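Local atomic coordinates of putative hydantoin racemase (Klebsiella pneumoniae subsp. pneumoniae, PDB entry 3QVL), a protein that racemises allantoin and probably also interconverts the D and L forms of other 5-monosubstituted hydantoins. Residues V26-T31 with A207-E212; D71-A76 with E88-P93; R111-T116 with K171-G176. All blocks are in the same frame, centred on the assembly; numbering follows the deposited sequence.

Contact 1. Residues V26-T31 with A207-E212; sequences VAAPGT and AVKMVE
Ala28 and Glu212 face each other with CA atoms 7.9 Å apart, where a loop closed by the type II beta turn Ala28–Thr31 lies against a helix; Gly30 takes the positive-phi position of that turn (phi 96°). The carboxylate of Glu212 carries most of the polar contact. Its OE2 is gripped from two sides: Ala28 N donates at 2.8 Å on the syn side, and Thr31 OG1 donates at 2.7 Å on the anti side. The other oxygen, OE1, turns its syn lone pair to Lys209 NZ at 2.7 Å, a salt bridge within the helix. The Lys209 chain bends at chi2 (-46°) and chi3 (-75°), which carries CD and CE round toward the loop; NZ beyond them also donates to Val26 O at 2.9 Å. Apolar contact is slight, with Val26 CG2 meeting Lys209 CD at 4.1 Å. One acid and one base thus hold two backbone groups and one hydroxyl of the loop, and the neighbouring ammonium would be expected to keep the carboxylate ionised. Val26 also packs on Leu217 of the second subunit. The arrangement pins the second loop of a beta-alpha-beta unit, from helix 13-26 into strand 31-36, to helix 203-216 beside the parallel sheet.

Contact 2. Residues D71-A76 with E88-P93; sequences DGHVIA and ELAQGP
The imidazole of His73 reaches the loop 90-93 with its CD2 and NE2 edge, and meets three parts of it in different ways. The side chain leaves the backbone with CG anti to the carbonyl carbon (chi1 -45°), beside the backbone N. Ala90 CB approaches the ring obliquely, 3.5 Å from His73 NE2 and almost as near to CD2. Gly92 O lies instead at the ring edge, close to its plane, 3.9 Å from His73 CD2. A water also sits in the ring plane, 2.8 Å from His73 NE2, and accepts a hydrogen bond from Gly92 N, so a single molecule bridges imidazole and loop backbone. The other ring nitrogen, ND1, is bonded to Gln5 OE1 on strand 2-7; with a partner at each nitrogen, the rotation of the ring is well defined.

Next to the ring, the backbones come together closely. His73 N donates to Pro93 O at 2.9 Å, and the bond is nearly straight, with 159° at the hydrogen. That same carbonyl oxygen lies 3.4 Å from Gly72 CA, where no side chain intervenes. One residue earlier, Asp71 O receives a CA-H...O contact from Gly92 CA at 3.5 Å (135° at the hydrogen), while Pro93 CD lies beside it at 3.4 Å. The pyrrolidine ring of Pro93 is therefore applied by its CD edge to the start of the strand. The side chain of Asp71 leaves the backbone away from this loop, and its OD2 bonds to Arg3 N. Since the His73–Pro93 bond leads into the pairing of His73 with Ile95, the geometry is that of the closing loop of a beta-alpha-beta unit, in which helix 83-89 connects the neighbouring parallel strands 72-75 and 94-96.

Contact 3. Residues R111-T116 with K171-G176; sequences RFSIVT and KEDGSG
Ser113 OG stands between Asp173 and Ser175 and is used in both directions. It donates to Asp173 OD2 at 2.7 Å, on the lone pair anti to the other carboxylate oxygen, and accepts from Ser175 OG, also at 2.7 Å. Ser175 reaches it with OG between its backbone N and carbonyl carbon (chi1 57°). Asp173 OD2 has a second partner in His142 NE2 of strand 138-143, so this oxygen takes part in two bonds. Nearby, Gly176 N donates to Arg111 O at 2.9 Å, nearly straight at 167°. This bond stands at the head of the pairing between parallel strands 112-116 and 177-180, continued by Ser113 with Ala177 and Val179. Segment 171-176 is the last part of the beta-alpha-beta crossover from strand 138-143 through helix 157-172, which passes strand 112-116 to reach its far neighbour. Gly174, at positive phi (76°), makes the turn out of the helix, and its carbonyl oxygen accepts from Arg111 NH1 at 3.1 Å. This bond is bent, with the donor well above the carbonyl plane. Arg111 NE donates to a water at 2.9 Å; that water lies 2.8 Å from Gly174 O. At the strand's other end, Thr116 touches the bound hydantoin acetic acid.

How the contacts relate
From the N terminus, contact 1 opens first, in the loop between helix 13-26 and strand 31-36, and closes only when helix 203-216 is reached. The other two contacts are nested inside that long loop, in series: contact 2 closes a short one within the first parallel sheet, and contact 3 a longer one within the second. Contacts 1 and 2 touch directly, since Val211 and Ala207 of helix 203-216 pack on residues 72-74. Contact 3 lies on the opposite side of the chain's centre from contact 2, their centres about 30 Å apart. Helix 203-216, which follows the second sheet in sequence, thus returns to the first and links the two halves.

Contact 1. Residues V26-T31 with A207-E212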
loop_
_atom_site.group_PDB
_atom_site.type_symbol
_atom_site.label_atom_id
_atom_site.label_comp_id
_atom_site.label_asym_id
_atom_site.label_seq_id
_atom_site.Cartn_x
_atom_site.Cartn_y
_atom_site.Cartn_z
ATOM N N VAL A 26 -30.414 10.057 -18.772
ATOM C CA VAL A 26 -30.220 10.600 -17.423
ATOM C C VAL A 26 -29.895 12.097 -17.408
ATOM O O VAL A 26 -29.800 12.704 -16.337
ATOM C CB VAL A 26 -29.118 9.833 -16.642
ATOM C CG1 VAL A 26 -29.479 8.358 -16.502
ATOM C CG2 VAL A 26 -27.758 10.009 -17.310
ATOM N N ALA A 27 -29.721 12.677 -18.594
ATOM C CA ALA A 27 -29.362 14.088 -18.738
ATOM C C ALA A 27 -30.380 15.010 -18.073
ATOM O O ALA A 27 -31.591 14.830 -18.228
ATOM C CB ALA A 27 -29.198 14.448 -20.209
ATOM N N ALA A 28 -29.874 15.987 -17.323
ATOM C CA ALA A 28 -30.711 16.976 -16.646
ATOM C C ALA A 28 -31.396 17.897 -17.660
ATOM O O ALA A 28 -30.905 18.049 -18.781
ATOM C CB ALA A 28 -29.873 17.789 -15.664
ATOM N N PRO A 29 -32.544 18.498 -17.281
ATOM C CA PRO A 29 -33.178 19.485 -18.157
ATOM C C PRO A 29 -32.208 20.606 -18.525
ATOM O O PRO A 29 -31.552 21.170 -17.645
ATOM C CB PRO A 29 -34.323 20.028 -17.297
ATOM C CG PRO A 29 -34.664 18.910 -16.387
ATOM C CD PRO A 29 -33.365 18.219 -16.087
ATOM N N GLY A 30 -32.108 20.903 -19.817
ATOM C CA GLY A 30 -31.185 21.924 -20.309
ATOM C C GLY A 30 -29.858 21.374 -20.805
ATOM O O GLY A 30 -29.047 22.115 -21.366
ATOM N N THR A 31 -29.634 20.077 -20.596
ATOM C CA THR A 31 -28.405 19.422 -21.041
ATOM C C THR A 31 -28.569 18.800 -22.426
ATOM O O THR A 31 -29.486 18.008 -22.661
ATOM C CB THR A 31 -27.922 18.348 -20.033
ATOM O OG1 THR A 31 -27.570 18.976 -18.794
ATOM C CG2 THR A 31 -26.707 17.592 -20.567
ATOM N N ALA A 207 -20.849 9.470 -15.542
ATOM C CA ALA A 207 -19.915 10.499 -16.003
ATOM C C ALA A 207 -20.638 11.761 -16.461
ATOM O O ALA A 207 -20.168 12.872 -16.213
ATOM C CB ALA A 207 -19.022 9.960 -17.110
ATOM N N VAL A 208 -21.780 11.579 -17.123
ATOM C CA VAL A 208 -22.635 12.695 -17.536
ATOM C C VAL A 208 -23.050 13.520 -16.316
ATOM O O VAL A 208 -22.971 14.751 -16.336
ATOM C CB VAL A 208 -23.879 12.203 -18.330
ATOM C CG1 VAL A 208 -24.907 13.319 -18.508
ATOM C CG2 VAL A 208 -23.456 11.655 -19.686
ATOM N N LYS A 209 -23.462 12.832 -15.252
ATOM C CA LYS A 209 -23.875 13.495 -14.015
ATOM C C LYS A 209 -22.710 14.198 -13.317
ATOM O O LYS A 209 -22.905 15.234 -12.681
ATOM C CB LYS A 209 -24.559 12.512 -13.055
ATOM C CG LYS A 209 -25.772 11.754 -13.624
ATOM C CD LYS A 209 -26.760 12.640 -14.388
ATOM C CE LYS A 209 -27.611 13.497 -13.467
ATOM N NZ LYS A 209 -28.546 14.355 -14.254
ATOM N N MET A 210 -21.508 13.634 -13.445
ATOM C CA MET A 210 -20.302 14.245 -12.875
ATOM C C MET A 210 -19.938 15.545 -13.587
ATOM O O MET A 210 -19.587 16.533 -12.937
ATOM C CB MET A 210 -19.117 13.271 -12.891
ATOM C CG MET A 210 -19.243 12.069 -11.952
ATOM S SD MET A 210 -19.667 12.467 -10.239
ATOM C CE MET A 210 -21.454 12.295 -10.284
ATOM N N VAL A 211 -20.027 15.535 -14.916
ATOM C CA VAL A 211 -19.787 16.735 -15.720
ATOM C C VAL A 211 -20.801 17.825 -15.362
ATOM O O VAL A 211 -20.420 18.968 -15.106
ATOM C CB VAL A 211 -19.816 16.438 -17.244
ATOM C CG1 VAL A 211 -19.685 17.726 -18.047
ATOM C CG2 VAL A 211 -18.702 15.474 -17.626
ATOM N N GLU A 212 -22.082 17.455 -15.330
ATOM C CA GLU A 212 -23.157 18.374 -14.942
ATOM C C GLU A 212 -22.924 18.965 -13.553
ATOM O O GLU A 212 -23.132 20.161 -13.341
ATOM C CB GLU A 212 -24.514 17.669 -14.974
ATOM C CG GLU A 212 -25.076 17.442 -16.369
ATOM C CD GLU A 212 -26.358 16.628 -16.362
ATOM O OE1 GLU A 212 -26.598 15.893 -15.384
ATOM O OE2 GLU A 212 -27.127 16.720 -17.338
#

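Contact 2. Residues D71-A76 with E88-P93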
loop_
_atom_site.group_PDB
_atom_site.type_symbol
_atom_site.label_atom_id
_atom_site.label_comp_id
_atom_site.label_asym_id
_atom_site.label_seq_id
_atom_site.Cartn_x
_atom_site.Cartn_y
_atom_site.Cartn_z
ATOM N N ASP A 71 -19.275 22.370 -22.624
ATOM C CA ASP A 71 -19.056 22.601 -21.198
ATOM C C ASP A 71 -18.224 21.506 -20.532
ATOM O O ASP A 71 -17.595 21.740 -19.499
ATOM C CB ASP A 71 -20.397 22.777 -20.482
ATOM C CG ASP A 71 -21.146 24.008 -20.955
ATOM O OD1 ASP A 71 -20.749 25.130 -20.577
ATOM O OD2 ASP A 71 -22.129 23.854 -21.707
ATOM N N GLY A 72 -18.222 20.317 -21.131
ATOM C CA GLY A 72 -17.469 19.186 -20.596
ATOM C C GLY A 72 -17.426 17.994 -21.532
ATOM O O GLY A 72 -18.097 17.977 -22.568
ATOM N N HIS A 73 -16.629 16.995 -21.160
ATOM C CA HIS A 73 -16.418 15.814 -21.993
ATOM C C HIS A 73 -16.513 14.525 -21.183
ATOM O O HIS A 73 -16.207 14.502 -19.988
ATOM C CB HIS A 73 -15.048 15.860 -22.677
ATOM C CG HIS A 73 -14.701 17.189 -23.273
ATOM N ND1 HIS A 73 -14.812 17.454 -24.621
ATOM C CD2 HIS A 73 -14.224 18.322 -22.704
ATOM C CE1 HIS A 73 -14.423 18.695 -24.857
ATOM N NE2 HIS A 73 -14.067 19.245 -23.710
ATOM N N VAL A 74 -16.933 13.456 -21.854
ATOM C CA VAL A 74 -16.960 12.116 -21.274
ATOM C C VAL A 74 -16.174 11.162 -22.177
ATOM O O VAL A 74 -16.394 11.128 -23.388
ATOM C CB VAL A 74 -18.415 11.606 -21.086
ATOM C CG1 VAL A 74 -18.437 10.129 -20.705
ATOM C CG2 VAL A 74 -19.148 12.432 -20.031
ATOM N N ILE A 75 -15.248 10.407 -21.586
ATOM C CA ILE A 75 -14.526 9.358 -22.311
ATOM C C ILE A 75 -15.221 8.022 -22.052
ATOM O O ILE A 75 -15.142 7.469 -20.949
ATOM C CB ILE A 75 -13.027 9.310 -21.930
ATOM C CG1 ILE A 75 -12.343 10.626 -22.314
ATOM C CG2 ILE A 75 -12.330 8.128 -22.610
ATOM C CD1 ILE A 75 -10.914 10.755 -21.828
ATOM N N ALA A 76 -15.897 7.516 -23.081
ATOM C CA ALA A 76 -16.862 6.430 -22.921
ATOM C C ALA A 76 -16.372 5.010 -23.228
ATOM O O ALA A 76 -17.076 4.223 -23.871
ATOM C CB ALA A 76 -18.148 6.745 -23.687
ATOM N N GLU A 88 -5.605 17.913 -20.210
ATOM C CA GLU A 88 -4.649 18.946 -20.604
ATOM C C GLU A 88 -5.183 19.779 -21.768
ATOM O O GLU A 88 -5.117 21.009 -21.736
ATOM C CB GLU A 88 -3.303 18.327 -20.986
ATOM C CG GLU A 88 -2.491 17.800 -19.812
ATOM C CD GLU A 88 -1.100 17.336 -20.216
ATOM O OE1 GLU A 88 -0.803 17.288 -21.426
ATOM O OE2 GLU A 88 -0.295 17.027 -19.316
ATOM N N LEU A 89 -5.718 19.101 -22.782
ATOM C CA LEU A 89 -6.196 19.762 -23.996
ATOM C C LEU A 89 -7.505 20.526 -23.788
ATOM O O LEU A 89 -7.663 21.636 -24.298
ATOM C CB LEU A 89 -6.338 18.749 -25.143
ATOM C CG LEU A 89 -6.637 19.266 -26.558
ATOM C CD1 LEU A 89 -5.541 20.199 -27.067
ATOM C CD2 LEU A 89 -6.839 18.105 -27.523
ATOM N N ALA A 90 -8.433 19.935 -23.038
ATOM C CA ALA A 90 -9.753 20.533 -22.828
ATOM C C ALA A 90 -9.752 21.609 -21.745
ATOM O O ALA A 90 -8.929 21.580 -20.827
ATOM C CB ALA A 90 -10.779 19.458 -22.500
ATOM N N GLN A 91 -10.678 22.557 -21.871
ATOM C CA GLN A 91 -10.909 23.561 -20.837
ATOM C C GLN A 91 -11.937 23.043 -19.833
ATOM O O GLN A 91 -11.713 23.097 -18.622
ATOM C CB GLN A 91 -11.371 24.888 -21.449
ATOM C CG GLN A 91 -11.669 25.974 -20.417
ATOM C CD GLN A 91 -11.743 27.368 -21.014
ATOM O OE1 GLN A 91 -12.116 27.548 -22.175
ATOM N NE2 GLN A 91 -11.389 28.367 -20.214
ATOM N N GLY A 92 -13.059 22.543 -20.346
ATOM C CA GLY A 92 -14.085 21.919 -19.516
ATOM C C GLY A 92 -13.604 20.593 -18.953
ATOM O O GLY A 92 -12.666 19.997 -19.492
ATOM N N PRO A 93 -14.237 20.122 -17.863
ATOM C CA PRO A 93 -13.829 18.868 -17.228
ATOM C C PRO A 93 -14.001 17.652 -18.140
ATOM O O PRO A 93 -14.907 17.623 -18.977
ATOM C CB PRO A 93 -14.767 18.762 -16.021
ATOM C CG PRO A 93 -15.939 19.611 -16.369
ATOM C CD PRO A 93 -15.375 20.743 -17.161
HETATM O O HOH W 1 -13.110 21.860 -23.290
#

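Contact 3. Residues R111-T116 with K171-G176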
loop_
_atom_site.group_PDB
_atom_site.type_symbol
_atom_site.label_atom_id
_atom_site.label_comp_id
_atom_site.label_asym_id
_atom_site.label_seq_id
_atom_site.Cartn_x
_atom_site.Cartn_y
_atom_site.Cartn_z
ATOM N N ARG A 111 -18.094 -2.300 -0.909
ATOM C CA ARG A 111 -17.269 -2.893 -1.959
ATOM C C ARG A 111 -18.101 -3.232 -3.192
ATOM O O ARG A 111 -19.298 -3.510 -3.089
ATOM C CB ARG A 111 -16.544 -4.143 -1.450
ATOM C CG ARG A 111 -15.551 -3.888 -0.316
ATOM C CD ARG A 111 -14.620 -5.069 -0.105
ATOM N NE ARG A 111 -15.348 -6.302 0.188
ATOM C CZ ARG A 111 -14.809 -7.517 0.176
ATOM N NH1 ARG A 111 -15.559 -8.574 0.456
ATOM N NH2 ARG A 111 -13.524 -7.682 -0.115
ATOM N N PHE A 112 -17.454 -3.205 -4.355
ATOM C CA PHE A 112 -18.118 -3.505 -5.622
ATOM C C PHE A 112 -17.392 -4.589 -6.413
ATOM O O PHE A 112 -16.206 -4.847 -6.194
ATOM C CB PHE A 112 -18.267 -2.234 -6.473
ATOM C CG PHE A 112 -16.956 -1.595 -6.864
ATOM C CD1 PHE A 112 -16.286 -1.994 -8.020
ATOM C CD2 PHE A 112 -16.399 -0.588 -6.083
ATOM C CE1 PHE A 112 -15.077 -1.404 -8.384
ATOM C CE2 PHE A 112 -15.191 0.009 -6.440
ATOM C CZ PHE A 112 -14.529 -0.399 -7.593
ATOM N N SER A 113 -18.118 -5.217 -7.333
ATOM C CA SER A 113 -17.529 -6.154 -8.281
ATOM C C SER A 113 -17.627 -5.593 -9.694
ATOM O O SER A 113 -18.625 -4.965 -10.052
ATOM C CB SER A 113 -18.228 -7.512 -8.206
ATOM O OG SER A 113 -18.021 -8.117 -6.943
ATOM N N ILE A 114 -16.583 -5.814 -10.488
ATOM C CA ILE A 114 -16.563 -5.376 -11.883
ATOM C C ILE A 114 -16.903 -6.543 -12.809
ATOM O O ILE A 114 -16.381 -7.648 -12.648
ATOM C CB ILE A 114 -15.194 -4.749 -12.277
ATOM C CG1 ILE A 114 -14.943 -3.463 -11.477
ATOM C CG2 ILE A 114 -15.128 -4.463 -13.785
ATOM C CD1 ILE A 114 -13.519 -2.930 -11.568
ATOM N N VAL A 115 -17.799 -6.289 -13.761
ATOM C CA VAL A 115 -18.125 -7.259 -14.802
ATOM C C VAL A 115 -17.832 -6.634 -16.167
ATOM O O VAL A 115 -18.563 -5.754 -16.628
ATOM C CB VAL A 115 -19.600 -7.739 -14.722
ATOM C CG1 VAL A 115 -19.910 -8.733 -15.841
ATOM C CG2 VAL A 115 -19.895 -8.365 -13.361
ATOM N N THR A 116 -16.746 -7.084 -16.790
ATOM C CA THR A 116 -16.343 -6.598 -18.111
ATOM C C THR A 116 -16.520 -7.695 -19.172
ATOM O O THR A 116 -17.080 -8.754 -18.878
ATOM C CB THR A 116 -14.900 -6.007 -18.093
ATOM O OG1 THR A 116 -14.654 -5.292 -19.309
ATOM C CG2 THR A 116 -13.843 -7.098 -17.906
ATOM N N LYS A 171 -23.535 -13.254 -5.055
ATOM C CA LYS A 171 -23.606 -14.426 -4.187
ATOM C C LYS A 171 -22.236 -14.792 -3.606
ATOM O O LYS A 171 -22.143 -15.231 -2.457
ATOM C CB LYS A 171 -24.194 -15.617 -4.953
ATOM C CG LYS A 171 -24.624 -16.790 -4.078
ATOM N N GLU A 172 -21.182 -14.594 -4.397
ATOM C CA GLU A 172 -19.849 -15.109 -4.062
ATOM C C GLU A 172 -18.839 -14.071 -3.567
ATOM O O GLU A 172 -18.045 -14.362 -2.670
ATOM C CB GLU A 172 -19.250 -15.850 -5.264
ATOM C CG GLU A 172 -19.987 -17.121 -5.667
ATOM C CD GLU A 172 -19.436 -17.747 -6.939
ATOM O OE1 GLU A 172 -18.499 -17.181 -7.543
ATOM O OE2 GLU A 172 -19.948 -18.813 -7.340
ATOM N N ASP A 173 -18.864 -12.875 -4.151
ATOM C CA ASP A 173 -17.776 -11.903 -3.977
ATOM C C ASP A 173 -17.730 -11.182 -2.631
ATOM O O ASP A 173 -16.664 -10.737 -2.203
ATOM C CB ASP A 173 -17.794 -10.866 -5.104
ATOM C CG ASP A 173 -17.597 -11.484 -6.479
ATOM O OD1 ASP A 173 -17.341 -12.704 -6.576
ATOM O OD2 ASP A 173 -17.697 -10.735 -7.470
ATOM N N GLY A 174 -18.881 -11.060 -1.974
ATOM C CA GLY A 174 -18.985 -10.263 -0.754
ATOM C C GLY A 174 -19.015 -8.778 -1.071
ATOM O O GLY A 174 -18.440 -7.965 -0.343
ATOM N N SER A 175 -19.682 -8.435 -2.170
ATOM C CA SER A 175 -19.838 -7.047 -2.602
ATOM C C SER A 175 -21.308 -6.632 -2.573
ATOM O O SER A 175 -22.201 -7.483 -2.574
ATOM C CB SER A 175 -19.251 -6.853 -4.003
ATOM O OG SER A 175 -19.858 -7.727 -4.937
ATOM N N GLY A 176 -21.549 -5.324 -2.548
ATOM C CA GLY A 176 -22.904 -4.783 -2.476
ATOM C C GLY A 176 -23.392 -4.128 -3.756
ATOM O O GLY A 176 -24.577 -3.820 -3.888
HETATM O O HOH W 2 -17.690 -6.528 1.947
HETATM O O HOH W 3 -19.890 -4.939 0.103
#